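Local coordinates for protein beta-mannosidase (Trichoderma harzianum, PDB 4CVU) that is a glycoside hydrolase family 2 enzyme that probably releases terminal, non-reducing beta-D-mannose residues from beta-mannosides, at residues N242-D247 with L544-D549; T520-L525 with V552-R557. All blocks are in the same frame, centred on the assembly; numbering follows the deposited sequence.

Interaction 1: residues N242-D247 with L544-D549; sequences NNFAPD and LEIDLD. With CD (cadmium ion), chain P; NAG (2-acetamido-2-deoxy-beta-D-glucopyranose), chain F; MAN (alpha-D-mannopyranose), chain E.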
loop_
_atom_site.group_PDB
_atom_site.type_symbol
_atom_site.label_atom_id
_atom_site.label_comp_id
_atom_site.label_asym_id
_atom_site.label_seq_id
_atom_site.Cartn_x
_atom_site.Cartn_y
_atom_site.Cartn_z
ATOM N N ASN A 242 15.957 3.896 50.885
ATOM C CA ASN A 242 16.183 3.400 49.545
ATOM C C ASN A 242 17.333 2.412 49.470
ATOM O O ASN A 242 18.376 2.635 50.038
ATOM C CB ASN A 242 16.447 4.577 48.614
ATOM C CG ASN A 242 15.482 5.724 48.838
ATOM O OD1 ASN A 242 15.536 6.417 49.841
ATOM N ND2 ASN A 242 14.614 5.929 47.906
ATOM N N ASN A 243 17.124 1.320 48.750
ATOM C CA ASN A 243 18.179 0.360 48.454
ATOM C C ASN A 243 18.548 -0.598 49.605
ATOM O O ASN A 243 19.446 -1.388 49.490
ATOM C CB ASN A 243 19.422 1.080 47.911
ATOM C CG ASN A 243 19.222 1.618 46.498
ATOM O OD1 ASN A 243 19.620 0.974 45.556
ATOM N ND2 ASN A 243 18.586 2.742 46.351
ATOM N N PHE A 244 17.820 -0.536 50.715
ATOM C CA PHE A 244 18.049 -1.416 51.866
ATOM C C PHE A 244 16.750 -2.166 52.217
ATOM O O PHE A 244 15.637 -1.602 52.125
ATOM C CB PHE A 244 18.543 -0.608 53.079
ATOM C CG PHE A 244 19.929 -0.056 52.912
ATOM C CD1 PHE A 244 20.125 1.162 52.326
ATOM C CD2 PHE A 244 21.035 -0.771 53.331
ATOM C CE1 PHE A 244 21.397 1.689 52.153
ATOM C CE2 PHE A 244 22.314 -0.267 53.156
ATOM C CZ PHE A 244 22.501 0.958 52.557
ATOM N N ALA A 245 16.890 -3.445 52.554
ATOM C CA ALA A 245 15.739 -4.291 52.849
ATOM C C ALA A 245 15.006 -3.750 54.081
ATOM O O ALA A 245 15.625 -3.589 55.111
ATOM C CB ALA A 245 16.202 -5.701 53.118
ATOM N N PRO A 246 13.706 -3.417 53.952
ATOM C CA PRO A 246 12.993 -2.891 55.108
ATOM C C PRO A 246 12.592 -3.972 56.125
ATOM O O PRO A 246 12.721 -5.176 55.869
ATOM C CB PRO A 246 11.755 -2.232 54.486
ATOM C CG PRO A 246 11.544 -2.917 53.187
ATOM C CD PRO A 246 12.916 -3.286 52.710
ATOM N N ASP A 247 12.131 -3.514 57.281
ATOM C CA ASP A 247 11.607 -4.398 58.343
ATOM C C ASP A 247 10.148 -4.730 58.044
ATOM O O ASP A 247 9.288 -3.830 58.070
ATOM C CB ASP A 247 11.734 -3.680 59.691
ATOM C CG ASP A 247 11.060 -4.424 60.837
ATOM O OD1 ASP A 247 10.681 -5.598 60.712
ATOM O OD2 ASP A 247 10.942 -3.796 61.890
ATOM N N LEU A 544 29.527 0.102 46.334
ATOM C CA LEU A 544 30.334 -0.177 47.528
ATOM C C LEU A 544 29.729 0.442 48.808
ATOM O O LEU A 544 29.824 -0.149 49.879
ATOM C CB LEU A 544 31.748 0.368 47.330
ATOM C CG LEU A 544 32.465 -0.059 46.037
ATOM C CD1 LEU A 544 33.697 0.791 45.797
ATOM C CD2 LEU A 544 32.860 -1.525 46.107
ATOM N N GLU A 545 29.162 1.648 48.702
ATOM C CA GLU A 545 28.508 2.342 49.834
ATOM C C GLU A 545 27.333 3.172 49.324
ATOM O O GLU A 545 27.364 3.657 48.185
ATOM C CB GLU A 545 29.444 3.352 50.516
ATOM C CG GLU A 545 30.887 2.922 50.717
ATOM C CD GLU A 545 31.086 2.055 51.949
ATOM O OE1 GLU A 545 30.134 1.912 52.754
ATOM O OE2 GLU A 545 32.210 1.515 52.117
ATOM N N ILE A 546 26.325 3.335 50.174
ATOM C CA ILE A 546 25.288 4.327 49.979
ATOM C C ILE A 546 25.161 5.122 51.275
ATOM O O ILE A 546 24.831 4.567 52.312
ATOM C CB ILE A 546 23.932 3.731 49.634
ATOM C CG1 ILE A 546 24.058 2.956 48.313
ATOM C CG2 ILE A 546 22.899 4.832 49.492
ATOM C CD1 ILE A 546 22.786 2.284 47.863
ATOM N N ASP A 547 25.436 6.420 51.194
ATOM C CA ASP A 547 25.372 7.274 52.387
ATOM C C ASP A 547 25.211 8.722 51.985
ATOM O O ASP A 547 26.106 9.306 51.352
ATOM C CB ASP A 547 26.621 7.080 53.218
ATOM C CG ASP A 547 26.587 7.877 54.512
ATOM O OD1 ASP A 547 25.664 8.703 54.729
ATOM O OD2 ASP A 547 27.510 7.642 55.278
ATOM N N LEU A 548 24.074 9.308 52.355
ATOM C CA LEU A 548 23.765 10.689 51.980
ATOM C C LEU A 548 24.726 11.729 52.586
ATOM O O LEU A 548 24.749 12.871 52.123
ATOM C CB LEU A 548 22.304 11.041 52.296
ATOM C CG LEU A 548 21.237 10.418 51.370
ATOM C CD1 LEU A 548 19.820 10.735 51.840
ATOM C CD2 LEU A 548 21.390 10.883 49.934
ATOM N N ASP A 549 25.522 11.331 53.586
ATOM C CA ASP A 549 26.579 12.203 54.133
ATOM C C ASP A 549 27.786 12.359 53.194
ATOM O O ASP A 549 28.615 13.231 53.404
ATOM C CB ASP A 549 27.040 11.707 55.520
ATOM C CG ASP A 549 25.929 11.831 56.593
ATOM O OD1 ASP A 549 25.397 12.934 56.780
ATOM O OD2 ASP A 549 25.558 10.818 57.206
HETATM CD CD CD P . 26.750 8.728 57.238
HETATM C C1 NAG F . 31.623 -4.108 49.841
HETATM C C2 NAG F . 31.878 -3.205 51.065
HETATM C C3 NAG F . 33.100 -2.332 50.877
HETATM C C4 NAG F . 34.277 -3.177 50.468
HETATM C C5 NAG F . 33.913 -3.981 49.218
HETATM C C6 NAG F . 35.037 -4.926 48.796
HETATM C C7 NAG F . 29.777 -2.746 52.248
HETATM C C8 NAG F . 28.597 -1.828 52.479
HETATM N N2 NAG F . 30.717 -2.379 51.367
HETATM O O3 NAG F . 33.356 -1.741 52.124
HETATM O O4 NAG F . 35.378 -2.346 50.217
HETATM O O5 NAG F . 32.812 -4.777 49.534
HETATM O O6 NAG F . 34.721 -5.443 47.524
HETATM O O7 NAG F . 29.850 -3.802 52.861
HETATM C C1 MAN E . 20.526 18.461 51.255
HETATM C C2 MAN E . 21.964 18.238 50.816
HETATM C C3 MAN E . 22.183 16.786 50.348
HETATM C C4 MAN E . 21.794 15.863 51.506
HETATM C C5 MAN E . 20.330 16.142 51.861
HETATM C C6 MAN E . 19.813 15.295 53.007
HETATM O O2 MAN E . 22.760 18.503 51.992
HETATM O O3 MAN E . 23.555 16.561 50.011
HETATM O O4 MAN E . 22.082 14.489 51.171
HETATM O O5 MAN E . 20.160 17.507 52.259
HETATM O O6 MAN E . 18.454 15.662 53.293
HETATM O O HOH W 1 25.358 7.855 58.048
#
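I546 carries this contact from its side, and N243 and F244 meet it from the other. The end of the isoleucine chain does the closest touching: CD1 of I546 lies 3.6 Å from CB of N243. The two side chains stand roughly perpendicular. I546 has CG1 beside its backbone N (chi1 -61°) and then runs extended, which carries CD1 out to N243. F244 passes alongside I546, pointing the other way. Its CE1 comes to 4.1 Å from CB of I546, and the approach to the ring is oblique. The contact is small and apolar.

Beyond I546 the chain makes an Asx turn. OD1 of D547 accepts a hydrogen bond from the backbone N of D549 at 2.9 Å, from above the carboxylate plane. Both D547 oxygens bind a cadmium ion, OD2 at 2.4 Å and OD1 at 2.7 Å. OD2 of D549 is also 2.4 Å from the metal. At the other end, the backbone O of L544 accepts a hydrogen bond from N2 of NAG (chain F) at 2.8 Å.

Segment 242-247 lies between strands 227-237 and 252-261 of the immunoglobulin-like sheet, and it meets the probable catalytic domain here. Strand 545-546 pairs antiparallel with strand 554-556, where V555 faces two residues, L544 and E545, across a classic beta bulge. N243 and I546 also rest on F522 of helix 506-528.

Interaction 2: residues T520-L525 with V552-R557; sequences TLFNVL and VPIVER. With MAN (alpha-D-mannopyranose), chain E; NAG (2-acetamido-2-deoxy-beta-D-glucopyranose), chain D; NAG (2-acetamido-2-deoxy-beta-D-glucopyranose), chain F.
The ring of F522 takes I554 over one face and P553 at its edge. CD1 of I554 sits 3.8 Å from the ring centroid and 15° off the ring normal, a CH-pi contact. CG1 of I554 also reaches the ring, 3.8 Å from CD2 of F522. CB of P553 lies near the ring plane, 3.9 Å from CD2 of F522. The guanidinium of R557 has O6 of NAG (chain F) at its edge, near its plane. NH1 and NH2 of R557 donate to that O6, at 2.9 and 2.8 Å. The phenylalanine has CG anti to the backbone N (chi1 -177°), and this sends the ring from the helix toward the strand.

CG of P553 also packs on ND2 of N523, at 4.0 Å. The other end of that amide holds sugar: OD1 of N523 accepts a hydrogen bond from O4 of a glycan mannose at 2.8 Å. ND2 of N523 is hydrogen-bonded back to the T519 carbonyl.

The four touching residues are buried. Helix 506-528 follows strand 481-485 and precedes its parallel neighbour 534-535, which fits the (beta/alpha)8 barrel of family 2 enzymes. Its I518 also touches P553 and I554. Y534 packs on I554. Helix 458-475 meets T520, V524 and L525.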
loop_
_atom_site.group_PDB
_atom_site.type_symbol
_atom_site.label_atom_id
_atom_site.label_comp_id
_atom_site.label_asym_id
_atom_site.label_seq_id
_atom_site.Cartn_x
_atom_site.Cartn_y
_atom_site.Cartn_z
ATOM N N THR A 520 23.057 14.687 42.172
ATOM C CA THR A 520 21.802 15.440 41.971
ATOM C C THR A 520 20.602 14.496 42.000
ATOM O O THR A 520 19.716 14.626 42.848
ATOM C CB THR A 520 21.786 16.207 40.645
ATOM O OG1 THR A 520 22.951 17.018 40.550
ATOM C CG2 THR A 520 20.550 17.101 40.539
ATOM N N LEU A 521 20.606 13.528 41.089
ATOM C CA LEU A 521 19.450 12.647 40.910
ATOM C C LEU A 521 19.131 11.736 42.114
ATOM O O LEU A 521 17.972 11.614 42.485
ATOM C CB LEU A 521 19.588 11.835 39.615
ATOM C CG LEU A 521 18.989 12.441 38.327
ATOM C CD1 LEU A 521 19.191 13.927 38.157
ATOM C CD2 LEU A 521 19.509 11.722 37.105
ATOM N N PHE A 522 20.117 11.082 42.712
ATOM C CA PHE A 522 19.792 10.232 43.880
ATOM C C PHE A 522 19.252 11.063 45.040
ATOM O O PHE A 522 18.354 10.627 45.752
ATOM C CB PHE A 522 20.986 9.402 44.376
ATOM C CG PHE A 522 20.651 8.476 45.531
ATOM C CD1 PHE A 522 19.618 7.559 45.417
ATOM C CD2 PHE A 522 21.380 8.512 46.720
ATOM C CE1 PHE A 522 19.301 6.680 46.447
ATOM C CE2 PHE A 522 21.073 7.645 47.765
ATOM C CZ PHE A 522 20.025 6.732 47.634
ATOM N N ASN A 523 19.835 12.248 45.258
ATOM C CA ASN A 523 19.295 13.161 46.282
ATOM C C ASN A 523 17.878 13.574 45.994
ATOM O O ASN A 523 17.063 13.549 46.872
ATOM C CB ASN A 523 20.175 14.397 46.495
ATOM C CG ASN A 523 21.160 14.173 47.600
ATOM O OD1 ASN A 523 20.749 14.066 48.756
ATOM N ND2 ASN A 523 22.449 14.053 47.272
ATOM N N VAL A 524 17.577 13.895 44.738
ATOM C CA VAL A 524 16.192 14.259 44.360
ATOM C C VAL A 524 15.204 13.110 44.601
ATOM O O VAL A 524 14.118 13.317 45.163
ATOM C CB VAL A 524 16.082 14.717 42.901
ATOM C CG1 VAL A 524 14.622 14.872 42.483
ATOM C CG2 VAL A 524 16.796 16.036 42.690
ATOM N N LEU A 525 15.558 11.893 44.213
ATOM C CA LEU A 525 14.678 10.736 44.472
ATOM C C LEU A 525 14.484 10.481 45.979
ATOM O O LEU A 525 13.353 10.241 46.444
ATOM C CB LEU A 525 15.244 9.467 43.856
ATOM C CG LEU A 525 14.509 8.168 44.212
ATOM C CD1 LEU A 525 13.035 8.241 43.842
ATOM C CD2 LEU A 525 15.159 7.005 43.488
ATOM N N VAL A 552 29.548 12.217 46.969
ATOM C CA VAL A 552 28.860 11.326 46.002
ATOM C C VAL A 552 28.203 10.176 46.788
ATOM O O VAL A 552 28.894 9.229 47.188
ATOM C CB VAL A 552 29.817 10.742 44.953
ATOM C CG1 VAL A 552 29.009 10.117 43.820
ATOM C CG2 VAL A 552 30.785 11.803 44.432
ATOM N N PRO A 553 26.880 10.272 47.040
ATOM C CA PRO A 553 26.175 9.418 48.027
ATOM C C PRO A 553 26.113 7.924 47.693
ATOM O O PRO A 553 25.846 7.115 48.584
ATOM C CB PRO A 553 24.752 10.006 48.050
ATOM C CG PRO A 553 24.606 10.745 46.757
ATOM C CD PRO A 553 25.971 11.260 46.421
ATOM N N ILE A 554 26.296 7.569 46.414
ATOM C CA ILE A 554 26.413 6.177 45.992
ATOM C C ILE A 554 27.822 5.987 45.453
ATOM O O ILE A 554 28.185 6.569 44.455
ATOM C CB ILE A 554 25.373 5.797 44.904
ATOM C CG1 ILE A 554 23.951 6.106 45.396
ATOM C CG2 ILE A 554 25.513 4.309 44.545
ATOM C CD1 ILE A 554 22.826 5.705 44.469
ATOM N N VAL A 555 28.628 5.208 46.149
ATOM C CA VAL A 555 30.008 4.976 45.734
ATOM C C VAL A 555 29.967 3.704 44.877
ATOM O O VAL A 555 29.881 2.588 45.403
ATOM C CB VAL A 555 30.958 4.825 46.946
ATOM C CG1 VAL A 555 32.372 4.486 46.512
ATOM C CG2 VAL A 555 30.960 6.095 47.797
ATOM N N GLU A 556 29.959 3.901 43.560
ATOM C CA GLU A 556 29.949 2.768 42.578
ATOM C C GLU A 556 31.209 1.930 42.624
ATOM O O GLU A 556 32.289 2.438 42.826
ATOM C CB GLU A 556 29.751 3.298 41.178
ATOM C CG GLU A 556 28.351 3.846 40.911
ATOM C CD GLU A 556 27.343 2.719 40.858
ATOM O OE1 GLU A 556 27.184 2.115 39.758
ATOM O OE2 GLU A 556 26.763 2.397 41.914
ATOM N N ARG A 557 31.043 0.622 42.462
ATOM C CA ARG A 557 32.174 -0.293 42.316
ATOM C C ARG A 557 32.983 -0.029 41.073
ATOM O O ARG A 557 34.192 -0.107 41.080
ATOM C CB ARG A 557 31.714 -1.759 42.273
ATOM C CG ARG A 557 32.867 -2.721 42.470
ATOM C CD ARG A 557 32.400 -4.134 42.637
ATOM N NE ARG A 557 31.947 -4.384 43.974
ATOM C CZ ARG A 557 32.753 -4.664 44.985
ATOM N NH1 ARG A 557 34.039 -4.683 44.792
ATOM N NH2 ARG A 557 32.278 -4.896 46.186
HETATM C C1 MAN E . 20.526 18.461 51.255
HETATM C C2 MAN E . 21.964 18.238 50.816
HETATM C C3 MAN E . 22.183 16.786 50.348
HETATM C C4 MAN E . 21.794 15.863 51.506
HETATM C C5 MAN E . 20.330 16.142 51.861
HETATM C C6 MAN E . 19.813 15.295 53.007
HETATM O O2 MAN E . 22.760 18.503 51.992
HETATM O O3 MAN E . 23.555 16.561 50.011
HETATM O O4 MAN E . 22.082 14.489 51.171
HETATM O O5 MAN E . 20.160 17.507 52.259
HETATM O O6 MAN E . 18.454 15.662 53.293
HETATM C C1 NAG D . 36.881 2.278 42.142
HETATM C C2 NAG D . 37.245 3.049 40.875
HETATM C C3 NAG D . 37.513 4.529 41.136
HETATM C C4 NAG D . 36.372 5.128 41.948
HETATM C C5 NAG D . 36.114 4.284 43.191
HETATM C C6 NAG D . 34.900 4.761 43.972
HETATM C C7 NAG D . 38.267 1.568 39.219
HETATM C C8 NAG D . 39.548 0.953 38.725
HETATM N N2 NAG D . 38.385 2.397 40.265
HETATM O O3 NAG D . 37.660 5.164 39.876
HETATM O O4 NAG D . 36.652 6.446 42.369
HETATM O O5 NAG D . 35.823 2.966 42.800
HETATM O O6 NAG D . 33.787 4.853 43.132
HETATM O O7 NAG D . 37.187 1.310 38.656
HETATM C C1 NAG F . 31.623 -4.108 49.841
HETATM C C2 NAG F . 31.878 -3.205 51.065
HETATM C C3 NAG F . 33.100 -2.332 50.877
HETATM C C4 NAG F . 34.277 -3.177 50.468
HETATM C C5 NAG F . 33.913 -3.981 49.218
HETATM C C6 NAG F . 35.037 -4.926 48.796
HETATM C C7 NAG F . 29.777 -2.746 52.248
HETATM C C8 NAG F . 28.597 -1.828 52.479
HETATM N N2 NAG F . 30.717 -2.379 51.367
HETATM O O3 NAG F . 33.356 -1.741 52.124
HETATM O O4 NAG F . 35.378 -2.346 50.217
HETATM O O5 NAG F . 32.812 -4.777 49.534
HETATM O O6 NAG F . 34.721 -5.443 47.524
HETATM O O7 NAG F . 29.850 -3.802 52.861
#

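From the N terminus the chain first passes 242-247, in a loop of the sheet that contains strands 227-237 and 252-261. It then runs through 520-525, 544-549 and 552-557. Interaction 1 closes a loop of nearly 300 residues. Interaction 2 closes a much shorter one, with 26 residues between its segments. The two cross, because their segments alternate along the chain. Their second segments are the two arms of one hairpin, which joins the contacts. Together they tie the loop between strands 227-237 and 252-261 to helix 506-528, both through the hairpin and by N243 on F522. Both also touch NAG (chain F) and the same mannose.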